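PDB 3E49: uncharacterized protein DUF849 with a TIM barrel fold from Burkholderia xenovorans LB400, which probably cleaves beta-keto acids such as 3-keto-5-aminohexanoate, using a zinc ion bound in a TIM-barrel fold. Local coordinates for residues 110-115 against 156-161; 150-155 against 183-188. One frame throughout, in Å; residues are numbered along the deposited sequence. Where two conformers were deposited one is given.

Interaction 1 of 2, residues 110-115 against 156-161; sequences ASLNMG and EFILKT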
ATOM      1  N   ALA A 110      29.661  -2.877 -10.508  1.00 26.04           N
ATOM      2  CA  ALA A 110      30.020  -1.612  -9.900  1.00 25.80           C
ATOM      3  C   ALA A 110      28.734  -1.036  -9.305  1.00 27.08           C
ATOM      4  O   ALA A 110      27.645  -1.266  -9.857  1.00 25.89           O
ATOM      5  CB  ALA A 110      30.602  -0.651 -10.926  1.00 24.83           C
ATOM      6  N   SER A 111      28.833  -0.302  -8.202  1.00 28.24           N
ATOM      7  CA  SER A 111      27.632   0.291  -7.626  1.00 29.66           C
ATOM      8  C   SER A 111      27.327   1.539  -8.423  1.00 31.60           C
ATOM      9  O   SER A 111      28.239   2.144  -8.984  1.00 33.03           O
ATOM     10  CB  SER A 111      27.854   0.607  -6.149  1.00 30.82           C
ATOM     11  OG  SER A 111      28.766   1.685  -5.999  1.00 33.91           O
ATOM     12  N   LEU A 112      26.057   1.938  -8.489  1.00 29.44           N
ATOM     13  CA  LEU A 112      25.651   3.134  -9.230  1.00 30.29           C
ATOM     14  C   LEU A 112      24.488   3.763  -8.454  1.00 30.46           C
ATOM     15  O   LEU A 112      23.392   3.179  -8.377  1.00 30.65           O
ATOM     16  CB  LEU A 112      25.243   2.787 -10.676  1.00 30.24           C
ATOM     17  CG  LEU A 112      24.736   3.859 -11.666  1.00 32.65           C
ATOM     18  CD1 LEU A 112      25.495   5.136 -11.623  1.00 36.45           C
ATOM     19  CD2 LEU A 112      24.752   3.332 -13.096  1.00 32.49           C
ATOM     20  N   ASN A 113      24.753   4.896  -7.826  1.00 29.48           N
ATOM     21  CA  ASN A 113      23.745   5.629  -7.082  1.00 30.30           C
ATOM     22  C   ASN A 113      22.803   6.269  -8.103  1.00 30.58           C
ATOM     23  O   ASN A 113      23.260   6.849  -9.070  1.00 31.46           O
ATOM     24  CB  ASN A 113      24.421   6.642  -6.172  1.00 31.14           C
ATOM     25  CG  ASN A 113      23.437   7.424  -5.309  1.00 34.51           C
ATOM     26  OD1 ASN A 113      22.497   8.004  -5.798  1.00 41.23           O
ATOM     27  ND2 ASN A 113      23.717   7.489  -4.027  1.00 39.76           N
HETATM   28  N   MSE A 114      21.484   6.192  -7.888  1.00 28.28           N
HETATM   29  CA  MSE A 114      20.575   6.598  -8.956  1.00 27.05           C
HETATM   30  C   MSE A 114      19.957   7.963  -8.938  1.00 28.14           C
HETATM   31  O   MSE A 114      18.962   8.196  -9.627  1.00 26.39           O
HETATM   32  CB  MSE A 114      19.503   5.502  -9.160  1.00 27.97           C
HETATM   33  CG  MSE A 114      20.050   4.259  -9.857  1.00 26.44           C
HETATM   34 SE   MSE A 114      20.721   4.620 -11.641  0.75 27.33          SE
HETATM   35  CE  MSE A 114      19.342   5.404 -12.429  1.00 20.42           C
ATOM     36  N   GLY A 115      20.538   8.898  -8.210  1.00 28.35           N
ATOM     37  CA  GLY A 115      19.990  10.237  -8.191  1.00 29.52           C
ATOM     38  C   GLY A 115      20.740  11.086  -7.190  1.00 30.46           C
ATOM     39  O   GLY A 115      21.215  10.556  -6.188  1.00 30.30           O
ATOM     40  N   GLU A 156      24.215   8.579 -17.174  1.00 29.95           N
ATOM     41  CA  GLU A 156      24.390   8.205 -18.569  1.00 33.08           C
ATOM     42  C   GLU A 156      25.872   7.928 -18.866  1.00 32.05           C
ATOM     43  O   GLU A 156      26.221   6.961 -19.529  1.00 29.89           O
ATOM     44  CB  GLU A 156      23.874   9.327 -19.467  1.00 33.58           C
ATOM     45  CG  GLU A 156      23.866   8.956 -20.944  1.00 35.77           C
ATOM     46  CD  GLU A 156      23.367  10.093 -21.840  1.00 38.65           C
ATOM     47  OE1 GLU A 156      22.733  11.067 -21.339  1.00 40.61           O
ATOM     48  OE2 GLU A 156      23.598   9.998 -23.058  1.00 48.61           O
ATOM     49  N   PHE A 157      26.754   8.777 -18.342  1.00 32.40           N
ATOM     50  CA  PHE A 157      28.188   8.598 -18.550  1.00 32.44           C
ATOM     51  C   PHE A 157      28.688   7.299 -17.954  1.00 32.31           C
ATOM     52  O   PHE A 157      29.427   6.544 -18.606  1.00 30.97           O
ATOM     53  CB  PHE A 157      28.953   9.801 -17.985  1.00 34.37           C
ATOM     54  CG  PHE A 157      30.420   9.735 -18.238  1.00 34.60           C
ATOM     55  CD1 PHE A 157      30.937  10.150 -19.452  1.00 39.38           C
ATOM     56  CD2 PHE A 157      31.273   9.183 -17.299  1.00 35.84           C
ATOM     57  CE1 PHE A 157      32.298  10.059 -19.701  1.00 38.53           C
ATOM     58  CE2 PHE A 157      32.633   9.083 -17.539  1.00 40.01           C
ATOM     59  CZ  PHE A 157      33.148   9.534 -18.740  1.00 39.26           C
ATOM     60  N   ILE A 158      28.291   7.010 -16.716  1.00 33.18           N
ATOM     61  CA  ILE A 158      28.714   5.762 -16.058  1.00 31.14           C
ATOM     62  C   ILE A 158      28.182   4.537 -16.819  1.00 30.89           C
ATOM     63  O   ILE A 158      28.904   3.566 -17.054  1.00 31.41           O
ATOM     64  CB  ILE A 158      28.241   5.745 -14.585  1.00 32.14           C
ATOM     65  CG1 ILE A 158      28.925   6.875 -13.814  1.00 33.07           C
ATOM     66  CG2 ILE A 158      28.553   4.404 -13.943  1.00 31.86           C
ATOM     67  CD1 ILE A 158      28.290   7.242 -12.491  1.00 28.12           C
ATOM     68  N   LEU A 159      26.931   4.594 -17.247  1.00 30.16           N
ATOM     69  CA  LEU A 159      26.337   3.448 -17.929  1.00 30.48           C
ATOM     70  C   LEU A 159      27.083   3.162 -19.212  1.00 33.32           C
ATOM     71  O   LEU A 159      27.357   2.007 -19.534  1.00 33.13           O
ATOM     72  CB  LEU A 159      24.852   3.697 -18.251  1.00 30.00           C
ATOM     73  CG  LEU A 159      23.868   3.762 -17.082  1.00 29.29           C
ATOM     74  CD1 LEU A 159      22.476   4.272 -17.525  1.00 31.61           C
ATOM     75  CD2 LEU A 159      23.780   2.388 -16.397  1.00 32.10           C
ATOM     76  N   LYS A 160      27.391   4.218 -19.954  1.00 34.92           N
ATOM     77  CA  LYS A 160      28.097   4.060 -21.228  1.00 35.88           C
ATOM     78  C   LYS A 160      29.521   3.601 -21.013  1.00 36.29           C
ATOM     79  O   LYS A 160      29.963   2.632 -21.631  1.00 36.09           O
ATOM     80  CB  LYS A 160      28.083   5.386 -22.005  1.00 35.71           C
ATOM     81  CG  LYS A 160      28.906   5.385 -23.284  1.00 37.06           C
ATOM     82  N   THR A 161      30.226   4.272 -20.109  1.00 35.84           N
ATOM     83  CA  THR A 161      31.640   3.989 -19.880  1.00 36.93           C
ATOM     84  C   THR A 161      31.904   2.621 -19.274  1.00 36.53           C
ATOM     85  O   THR A 161      32.570   1.761 -19.888  1.00 35.22           O
ATOM     86  CB  THR A 161      32.257   5.126 -19.040  1.00 36.35           C
ATOM     87  OG1 THR A 161      32.070   6.344 -19.773  1.00 36.88           O
ATOM     88  CG2 THR A 161      33.722   4.914 -18.832  1.00 36.34           C
TER
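F157 O is gripped twice by T161, through its backbone N at 2.8 Å and its hydroxyl OG1 at 2.9 Å, and this reinforces the helical turn from which I158 and L159 reach L112. The fold is a TIM barrel, and helix 152-163 belongs to the β-α-β crossover that links strand 109-113 to its parallel neighbour 168-173. L112 points outward from the strand into the layer between barrel and helix, where a branched apolar residue suits the buried setting: its two methyls divide between two successive helix residues. With CG anti to the backbone N (chi1 178°), the fork opens toward the helix. L112 CD1 meets I158 CD1 at 3.6 Å, the two side chains running past each other in opposite directions. I158 CG2 lies close to both L112 methyls, CD1 and CD2, while F169 on strand 168-173 also touches I158 and L159. The L112 side chain lies about 11 Å from the bound zinc. At the strand's end, N113 OD1 accepts from G115 N at 3.2 Å in an Asx turn. L159 crosses L112 at about a right angle, bringing its CD2 to 3.6 Å from L112 CD2.

Interaction 2 of 2, residues 150-155 against 183-188; sequences NTFADI and AHFVDR
F185 lays one face of its ring beneath the I155 side chain, with I155 CG2 3.9 Å from the ring centroid and 23° off the normal, a CH-pi contact. F185 CG stands anti to the carbonyl carbon (chi1 -70°), which sends the flat ring out to helix 152-163. H184 CD2, from the preceding residue of its own helix, lies over the opposite face, so the phenyl is sandwiched. The rim is used as well: F185 CZ comes to 3.4 Å from F152 O, which lies near the ring plane, so the weakly positive C-H edge of the ring faces a carbonyl oxygen. F152 brings its own edge, CD1, to 3.8 Å from F185 CE2. These residues pack two neighbouring outer helices of the TIM barrel, 152-163 and 176-187, and large apolar side chains suit the buried seam between them. F152 and H184 meet obliquely, their ring planes at 71°, and Y122 of the second subunit also meets the H184 ring. A capping box starts helix 152-163: D154 N donates to T151 OG1, and T151 N to D154 OD2, which it approaches from above the carboxylate plane. D145 of the second subunit bonds T151 OG1 too. Near the rim, R188 lays CD over a face of the H184 ring, and a water accepts from R188 NH1 at 3.0 Å while donating a weak bond to F152 O.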
ATOM      1  N   ASN A 150      24.737  12.997  -8.543  1.00 33.11           N
ATOM      2  CA  ASN A 150      24.587  11.902  -9.473  0.50 31.21           C
ATOM      3  C   ASN A 150      23.531  12.363 -10.491  1.00 31.31           C
ATOM      4  O   ASN A 150      22.397  11.901 -10.417  1.00 28.14           O
ATOM      5  CB  ASN A 150      24.051  10.687  -8.710  0.50 31.78           C
ATOM      6  CG  ASN A 150      25.063  10.081  -7.745  0.50 30.24           C
ATOM      7  OD1 ASN A 150      26.047   9.487  -8.178  0.50 33.28           O
ATOM      8  ND2 ASN A 150      24.779  10.150  -6.442  0.50 27.81           N
ATOM      9  N   THR A 151      23.867  13.299 -11.378  1.00 30.55           N
ATOM     10  CA  THR A 151      22.938  13.857 -12.347  1.00 29.50           C
ATOM     11  C   THR A 151      22.565  12.875 -13.457  1.00 27.93           C
ATOM     12  O   THR A 151      23.186  11.829 -13.623  1.00 28.25           O
ATOM     13  CB  THR A 151      23.518  15.138 -13.019  1.00 29.25           C
ATOM     14  OG1 THR A 151      24.677  14.787 -13.768  1.00 29.23           O
ATOM     15  CG2 THR A 151      23.862  16.230 -11.973  1.00 29.04           C
ATOM     16  N   PHE A 152      21.546  13.234 -14.226  1.00 28.91           N
ATOM     17  CA  PHE A 152      21.175  12.412 -15.385  1.00 29.64           C
ATOM     18  C   PHE A 152      22.337  12.228 -16.377  1.00 30.48           C
ATOM     19  O   PHE A 152      22.505  11.143 -16.964  1.00 30.51           O
ATOM     20  CB  PHE A 152      19.896  12.971 -16.028  1.00 30.81           C
ATOM     21  CG  PHE A 152      18.666  12.742 -15.196  1.00 27.73           C
ATOM     22  CD1 PHE A 152      18.193  11.448 -15.042  1.00 26.47           C
ATOM     23  CD2 PHE A 152      17.983  13.795 -14.574  1.00 29.01           C
ATOM     24  CE1 PHE A 152      17.085  11.178 -14.291  1.00 32.89           C
ATOM     25  CE2 PHE A 152      16.868  13.540 -13.804  1.00 27.88           C
ATOM     26  CZ  PHE A 152      16.420  12.209 -13.653  1.00 26.98           C
ATOM     27  N   ALA A 153      23.169  13.258 -16.532  1.00 30.73           N
ATOM     28  CA  ALA A 153      24.374  13.160 -17.369  1.00 29.33           C
ATOM     29  C   ALA A 153      25.409  12.240 -16.758  1.00 28.87           C
ATOM     30  O   ALA A 153      26.003  11.406 -17.463  1.00 28.21           O
ATOM     31  CB  ALA A 153      24.983  14.552 -17.653  1.00 28.85           C
ATOM     32  N   ASP A 154      25.641  12.374 -15.456  1.00 29.03           N
ATOM     33  CA  ASP A 154      26.575  11.511 -14.739  1.00 29.84           C
ATOM     34  C   ASP A 154      26.209  10.037 -14.902  1.00 30.53           C
ATOM     35  O   ASP A 154      27.050   9.190 -15.204  1.00 30.22           O
ATOM     36  CB  ASP A 154      26.556  11.821 -13.234  1.00 30.83           C
ATOM     37  CG  ASP A 154      27.143  13.194 -12.879  1.00 36.73           C
ATOM     38  OD1 ASP A 154      27.945  13.748 -13.664  1.00 42.33           O
ATOM     39  OD2 ASP A 154      26.797  13.712 -11.791  1.00 42.15           O
ATOM     40  N   ILE A 155      24.933   9.730 -14.702  1.00 28.49           N
ATOM     41  CA  ILE A 155      24.479   8.335 -14.776  1.00 28.11           C
ATOM     42  C   ILE A 155      24.633   7.801 -16.189  1.00 27.94           C
ATOM     43  O   ILE A 155      25.140   6.713 -16.366  1.00 26.56           O
ATOM     44  CB  ILE A 155      23.031   8.171 -14.272  1.00 29.33           C
ATOM     45  CG1 ILE A 155      22.934   8.584 -12.780  1.00 26.45           C
ATOM     46  CG2 ILE A 155      22.568   6.750 -14.496  1.00 24.96           C
ATOM     47  CD1 ILE A 155      21.523   8.968 -12.348  1.00 28.33           C
ATOM     48  N   ALA A 183      14.091   3.614 -14.524  1.00 23.94           N
ATOM     49  CA  ALA A 183      13.113   3.306 -15.603  1.00 25.85           C
ATOM     50  C   ALA A 183      13.354   4.199 -16.839  1.00 24.90           C
ATOM     51  O   ALA A 183      13.236   3.754 -17.961  1.00 25.07           O
ATOM     52  CB  ALA A 183      11.670   3.434 -15.111  1.00 26.47           C
ATOM     53  N   HIS A 184      13.738   5.441 -16.604  1.00 25.84           N
ATOM     54  CA  HIS A 184      14.051   6.398 -17.650  1.00 26.27           C
ATOM     55  C   HIS A 184      15.170   5.851 -18.513  1.00 27.34           C
ATOM     56  O   HIS A 184      15.056   5.837 -19.741  1.00 28.68           O
ATOM     57  CB  HIS A 184      14.457   7.727 -17.029  1.00 25.83           C
ATOM     58  CG  HIS A 184      14.970   8.753 -17.997  1.00 22.42           C
ATOM     59  ND1 HIS A 184      14.159   9.384 -18.911  1.00 25.40           N
ATOM     60  CD2 HIS A 184      16.191   9.318 -18.127  1.00 26.10           C
ATOM     61  CE1 HIS A 184      14.870  10.275 -19.585  1.00 24.23           C
ATOM     62  NE2 HIS A 184      16.107  10.256 -19.126  1.00 24.04           N
ATOM     63  N   PHE A 185      16.254   5.432 -17.874  1.00 27.72           N
ATOM     64  CA  PHE A 185      17.402   4.871 -18.593  1.00 27.67           C
ATOM     65  C   PHE A 185      17.122   3.526 -19.226  1.00 30.25           C
ATOM     66  O   PHE A 185      17.705   3.204 -20.275  1.00 30.63           O
ATOM     67  CB  PHE A 185      18.617   4.789 -17.683  1.00 27.32           C
ATOM     68  CG  PHE A 185      19.178   6.114 -17.348  1.00 26.09           C
ATOM     69  CD1 PHE A 185      19.923   6.816 -18.296  1.00 32.53           C
ATOM     70  CD2 PHE A 185      18.922   6.729 -16.100  1.00 27.76           C
ATOM     71  CE1 PHE A 185      20.419   8.081 -17.999  1.00 31.87           C
ATOM     72  CE2 PHE A 185      19.436   7.958 -15.814  1.00 30.23           C
ATOM     73  CZ  PHE A 185      20.167   8.648 -16.761  1.00 30.07           C
ATOM     74  N   VAL A 186      16.277   2.715 -18.595  1.00 28.17           N
ATOM     75  CA  VAL A 186      15.909   1.428 -19.163  1.00 28.80           C
ATOM     76  C   VAL A 186      15.084   1.671 -20.432  1.00 30.16           C
ATOM     77  O   VAL A 186      15.288   1.018 -21.436  1.00 31.33           O
ATOM     78  CB  VAL A 186      15.130   0.532 -18.165  1.00 27.30           C
ATOM     79  CG1 VAL A 186      14.467  -0.655 -18.913  1.00 25.00           C
ATOM     80  CG2 VAL A 186      16.089   0.041 -17.051  1.00 26.49           C
ATOM     81  N   ASP A 187      14.177   2.637 -20.380  1.00 30.42           N
ATOM     82  CA  ASP A 187      13.374   2.972 -21.545  1.00 33.37           C
ATOM     83  C   ASP A 187      14.228   3.482 -22.684  1.00 35.77           C
ATOM     84  O   ASP A 187      13.884   3.271 -23.856  1.00 36.81           O
ATOM     85  CB  ASP A 187      12.293   4.004 -21.208  1.00 34.27           C
ATOM     86  CG  ASP A 187      11.167   3.416 -20.352  1.00 37.18           C
ATOM     87  OD1 ASP A 187      11.145   2.178 -20.148  1.00 42.03           O
ATOM     88  OD2 ASP A 187      10.316   4.203 -19.866  1.00 46.41           O
ATOM     89  N   ARG A 188      15.326   4.155 -22.343  1.00 35.44           N
ATOM     90  CA  ARG A 188      16.264   4.660 -23.341  1.00 36.19           C
ATOM     91  C   ARG A 188      17.227   3.556 -23.763  1.00 35.44           C
ATOM     92  O   ARG A 188      18.136   3.806 -24.537  1.00 38.19           O
ATOM     93  CB  ARG A 188      17.017   5.897 -22.816  1.00 35.27           C
ATOM     94  CG  ARG A 188      16.137   7.129 -22.669  1.00 36.70           C
ATOM     95  CD  ARG A 188      16.831   8.241 -21.931  1.00 36.16           C
ATOM     96  NE  ARG A 188      18.132   8.549 -22.517  1.00 36.15           N
ATOM     97  CZ  ARG A 188      19.056   9.331 -21.964  1.00 39.14           C
ATOM     98  NH1 ARG A 188      18.854   9.902 -20.771  1.00 32.40           N
ATOM     99  NH2 ARG A 188      20.203   9.528 -22.605  1.00 37.12           N
TER
HETATM  100  O   HOH W   1      21.105  11.497 -19.613  1.00 31.12           O

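From the N terminus, the chain runs up strand 109-113, passes through the short antiparallel strands 117-118 and 147-148 with helix 134-141 between them, and enters helix 152-163. Interaction 1 closes this 40-residue excursion by bringing the helix back against the strand. Interaction 2 starts at the head of the same helix and spans strand 168-173 to reach helix 176-187. The segments alternate along the sequence, so the two loops cross rather than nest. Helix 152-163 thus packs on strand 109-113 of the barrel wall and on the next outer helix, 176-187: L159 CD1 touches F185 CD1 at 3.7 Å, and E156 forms a weak ion pair with R188. Both contacts border the second subunit.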